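Local coordinates for E3 SUMO-protein ligase SIZ1 (Saccharomyces cerevisiae, PDB 3I2D), which acts as an E3 ligase that attaches SUMO (Smt3) to septins and PCNA, working with the E2 enzyme UBC9, at residues Q251-Y256 with C291-I296. Numbering follows the deposited sequence.
Sequences QCPISY and CPVCQI. With ZN (zinc ion), chain B.
The thiolate of Cys291 is gripped from several directions: its SG binds the zinc ion at 2.3 Å and also receives two weak hydrogen bonds, from Val293 N and Cys294 N, in the turn whose Pro292 and Val293 meet Ile254 and Pro253. Such N-H donors would be expected to offset part of the sulfur's negative charge. Cys294 SG binds the same zinc at 2.3 Å, and Cys268 and His270 complete the site of three cysteines and one histidine. The 251-256 turn echoes this design without using a metal. Cys252 SG, turned anti to its backbone N as Cys291 SG is (chi1 179° in both), accepts Ser255 N at 3.5 Å and, weakly, Ile254 N. This is the plan of an SP-RING, a RING-type zinc finger that holds one zinc; here the related sequences CPIS and CPVC form the two facing turns. Between them the contact is wholly apolar. Ile254 approaches with its longer branch, CG1 and CD1: chi2 of -178° extends the chain, bringing CD1 to 3.4 Å and CG1 to 3.6 Å from Pro292 CG. Next to it, Pro253 CG meets Val293 CG2 at 3.9 Å, the two side chains crossing at a slant. Phe274 touches both prolines, while Phe279 of helix 276-285 touches Ile254 and Pro292, tying the paired turns to the finger's strand and helix. RING-type E3s generally present two such turns and the intervening helix to their E2, so Ile254 and Pro292, both partly exposed, probably lie at or near the UBC9-binding surface.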
ATOM      1  N   GLN A 251      12.824 -15.152 -15.892  1.00 55.10           N
ATOM      2  CA  GLN A 251      13.001 -13.725 -15.689  1.00 55.29           C
ATOM      3  C   GLN A 251      11.712 -13.052 -15.218  1.00 58.43           C
ATOM      4  O   GLN A 251      10.611 -13.432 -15.617  1.00 62.55           O
ATOM      5  CB  GLN A 251      13.468 -13.069 -16.998  1.00 53.64           C
ATOM      6  CG  GLN A 251      14.729 -13.695 -17.592  1.00 60.90           C
ATOM      7  CD  GLN A 251      15.908 -13.675 -16.625  1.00 60.20           C
ATOM      8  OE1 GLN A 251      16.577 -12.660 -16.463  1.00 64.10           O
ATOM      9  NE2 GLN A 251      16.151 -14.799 -15.968  1.00 59.20           N
ATOM     10  N   CYS A 252      11.867 -12.043 -14.370  1.00 54.62           N
ATOM     11  CA  CYS A 252      10.739 -11.291 -13.853  1.00 52.77           C
ATOM     12  C   CYS A 252      10.327 -10.221 -14.862  1.00 51.25           C
ATOM     13  O   CYS A 252      11.169  -9.613 -15.512  1.00 49.86           O
ATOM     14  CB  CYS A 252      11.130 -10.632 -12.533  1.00 53.66           C
ATOM     15  SG  CYS A 252       9.834  -9.648 -11.786  1.00 50.50           S
ATOM     16  N   PRO A 253       9.018  -9.971 -15.008  1.00 53.68           N
ATOM     17  CA  PRO A 253       8.572  -8.950 -15.966  1.00 49.75           C
ATOM     18  C   PRO A 253       8.792  -7.555 -15.389  1.00 48.46           C
ATOM     19  O   PRO A 253       8.798  -6.557 -16.111  1.00 48.89           O
ATOM     20  CB  PRO A 253       7.088  -9.254 -16.141  1.00 41.23           C
ATOM     21  CG  PRO A 253       6.939 -10.649 -15.638  1.00 53.08           C
ATOM     22  CD  PRO A 253       7.866 -10.701 -14.470  1.00 52.22           C
ATOM     23  N   ILE A 254       8.953  -7.505 -14.073  1.00 47.55           N
ATOM     24  CA  ILE A 254       9.178  -6.260 -13.365  1.00 49.63           C
ATOM     25  C   ILE A 254      10.666  -5.890 -13.324  1.00 53.42           C
ATOM     26  O   ILE A 254      11.025  -4.751 -13.579  1.00 51.47           O
ATOM     27  CB  ILE A 254       8.662  -6.358 -11.923  1.00 48.81           C
ATOM     28  CG1 ILE A 254       7.149  -6.595 -11.934  1.00 52.01           C
ATOM     29  CG2 ILE A 254       9.027  -5.092 -11.148  1.00 42.54           C
ATOM     30  CD1 ILE A 254       6.522  -6.658 -10.547  1.00 52.37           C
ATOM     31  N   SER A 255      11.529  -6.856 -13.021  1.00 54.98           N
ATOM     32  CA  SER A 255      12.957  -6.581 -12.917  1.00 56.89           C
ATOM     33  C   SER A 255      13.777  -6.921 -14.149  1.00 63.42           C
ATOM     34  O   SER A 255      14.928  -6.493 -14.264  1.00 65.57           O
ATOM     35  CB  SER A 255      13.542  -7.342 -11.734  1.00 56.75           C
ATOM     36  OG  SER A 255      13.697  -8.711 -12.056  1.00 60.69           O
ATOM     37  N   TYR A 256      13.187  -7.679 -15.072  1.00 64.49           N
ATOM     38  CA  TYR A 256      13.885  -8.107 -16.282  1.00 61.84           C
ATOM     39  C   TYR A 256      15.178  -8.797 -15.845  1.00 64.45           C
ATOM     40  O   TYR A 256      16.200  -8.744 -16.526  1.00 66.67           O
ATOM     41  CB  TYR A 256      14.171  -6.913 -17.200  1.00 51.25           C
ATOM     42  CG  TYR A 256      12.914  -6.230 -17.694  1.00 54.92           C
ATOM     43  CD1 TYR A 256      12.322  -5.194 -16.969  1.00 55.04           C
ATOM     44  CD2 TYR A 256      12.281  -6.661 -18.859  1.00 53.29           C
ATOM     45  CE1 TYR A 256      11.122  -4.604 -17.389  1.00 60.17           C
ATOM     46  CE2 TYR A 256      11.082  -6.085 -19.295  1.00 55.38           C
ATOM     47  CZ  TYR A 256      10.504  -5.060 -18.556  1.00 66.66           C
ATOM     48  OH  TYR A 256       9.295  -4.525 -18.969  1.00 70.13           O
ATOM     49  N   CYS A 291      -1.578  -7.257 -11.463  1.00 50.05           N
ATOM     50  CA  CYS A 291      -0.579  -8.202 -11.891  1.00 52.28           C
ATOM     51  C   CYS A 291       0.176  -7.637 -13.094  1.00 51.36           C
ATOM     52  O   CYS A 291      -0.441  -7.126 -14.021  1.00 54.40           O
ATOM     53  CB  CYS A 291      -1.254  -9.533 -12.243  1.00 55.05           C
ATOM     54  SG  CYS A 291      -0.141 -10.823 -12.831  1.00 62.04           S
ATOM     55  N   PRO A 292       1.525  -7.710 -13.082  1.00 51.42           N
ATOM     56  CA  PRO A 292       2.392  -7.218 -14.163  1.00 47.94           C
ATOM     57  C   PRO A 292       2.236  -8.027 -15.443  1.00 50.38           C
ATOM     58  O   PRO A 292       2.563  -7.557 -16.534  1.00 52.37           O
ATOM     59  CB  PRO A 292       3.801  -7.383 -13.593  1.00 50.00           C
ATOM     60  CG  PRO A 292       3.596  -7.394 -12.108  1.00 53.64           C
ATOM     61  CD  PRO A 292       2.339  -8.186 -11.948  1.00 49.58           C
ATOM     62  N   VAL A 293       1.740  -9.251 -15.299  1.00 51.65           N
ATOM     63  CA  VAL A 293       1.555 -10.148 -16.432  1.00 53.18           C
ATOM     64  C   VAL A 293       0.162 -10.060 -17.107  1.00 53.44           C
ATOM     65  O   VAL A 293       0.071  -9.830 -18.315  1.00 52.83           O
ATOM     66  CB  VAL A 293       1.838 -11.610 -15.998  1.00 51.24           C
ATOM     67  CG1 VAL A 293       1.776 -12.534 -17.189  1.00 49.44           C
ATOM     68  CG2 VAL A 293       3.196 -11.702 -15.344  1.00 51.31           C
ATOM     69  N   CYS A 294      -0.904 -10.229 -16.324  1.00 53.10           N
ATOM     70  CA  CYS A 294      -2.285 -10.198 -16.829  1.00 54.72           C
ATOM     71  C   CYS A 294      -3.088  -8.946 -16.443  1.00 57.33           C
ATOM     72  O   CYS A 294      -4.278  -8.841 -16.746  1.00 60.53           O
ATOM     73  CB  CYS A 294      -3.039 -11.427 -16.324  1.00 50.47           C
ATOM     74  SG  CYS A 294      -3.287 -11.454 -14.526  1.00 58.52           S
ATOM     75  N   GLN A 295      -2.439  -8.018 -15.753  1.00 55.22           N
ATOM     76  CA  GLN A 295      -3.059  -6.774 -15.322  1.00 49.88           C
ATOM     77  C   GLN A 295      -4.289  -6.870 -14.438  1.00 54.43           C
ATOM     78  O   GLN A 295      -4.882  -5.840 -14.138  1.00 62.79           O
ATOM     79  CB  GLN A 295      -3.419  -5.905 -16.522  1.00 44.27           C
ATOM     80  CG  GLN A 295      -2.254  -5.430 -17.355  1.00 50.87           C
ATOM     81  CD  GLN A 295      -1.612  -6.551 -18.143  1.00 64.17           C
ATOM     82  OE1 GLN A 295      -2.302  -7.353 -18.785  1.00 66.83           O
ATOM     83  NE2 GLN A 295      -0.281  -6.610 -18.113  1.00 65.18           N
ATOM     84  N   ILE A 296      -4.695  -8.061 -14.009  1.00 54.17           N
ATOM     85  CA  ILE A 296      -5.883  -8.130 -13.150  1.00 55.85           C
ATOM     86  C   ILE A 296      -5.624  -7.526 -11.780  1.00 54.55           C
ATOM     87  O   ILE A 296      -4.492  -7.215 -11.435  1.00 56.20           O
ATOM     88  CB  ILE A 296      -6.400  -9.588 -12.929  1.00 54.34           C
ATOM     89  CG1 ILE A 296      -5.603 -10.290 -11.830  1.00 56.08           C
ATOM     90  CG2 ILE A 296      -6.306 -10.367 -14.211  1.00 60.07           C
ATOM     91  CD1 ILE A 296      -6.209 -11.618 -11.380  1.00 54.76           C
TER
HETATM   92 ZN    ZN B   1      -1.708 -12.488 -13.223  1.00 57.23          ZN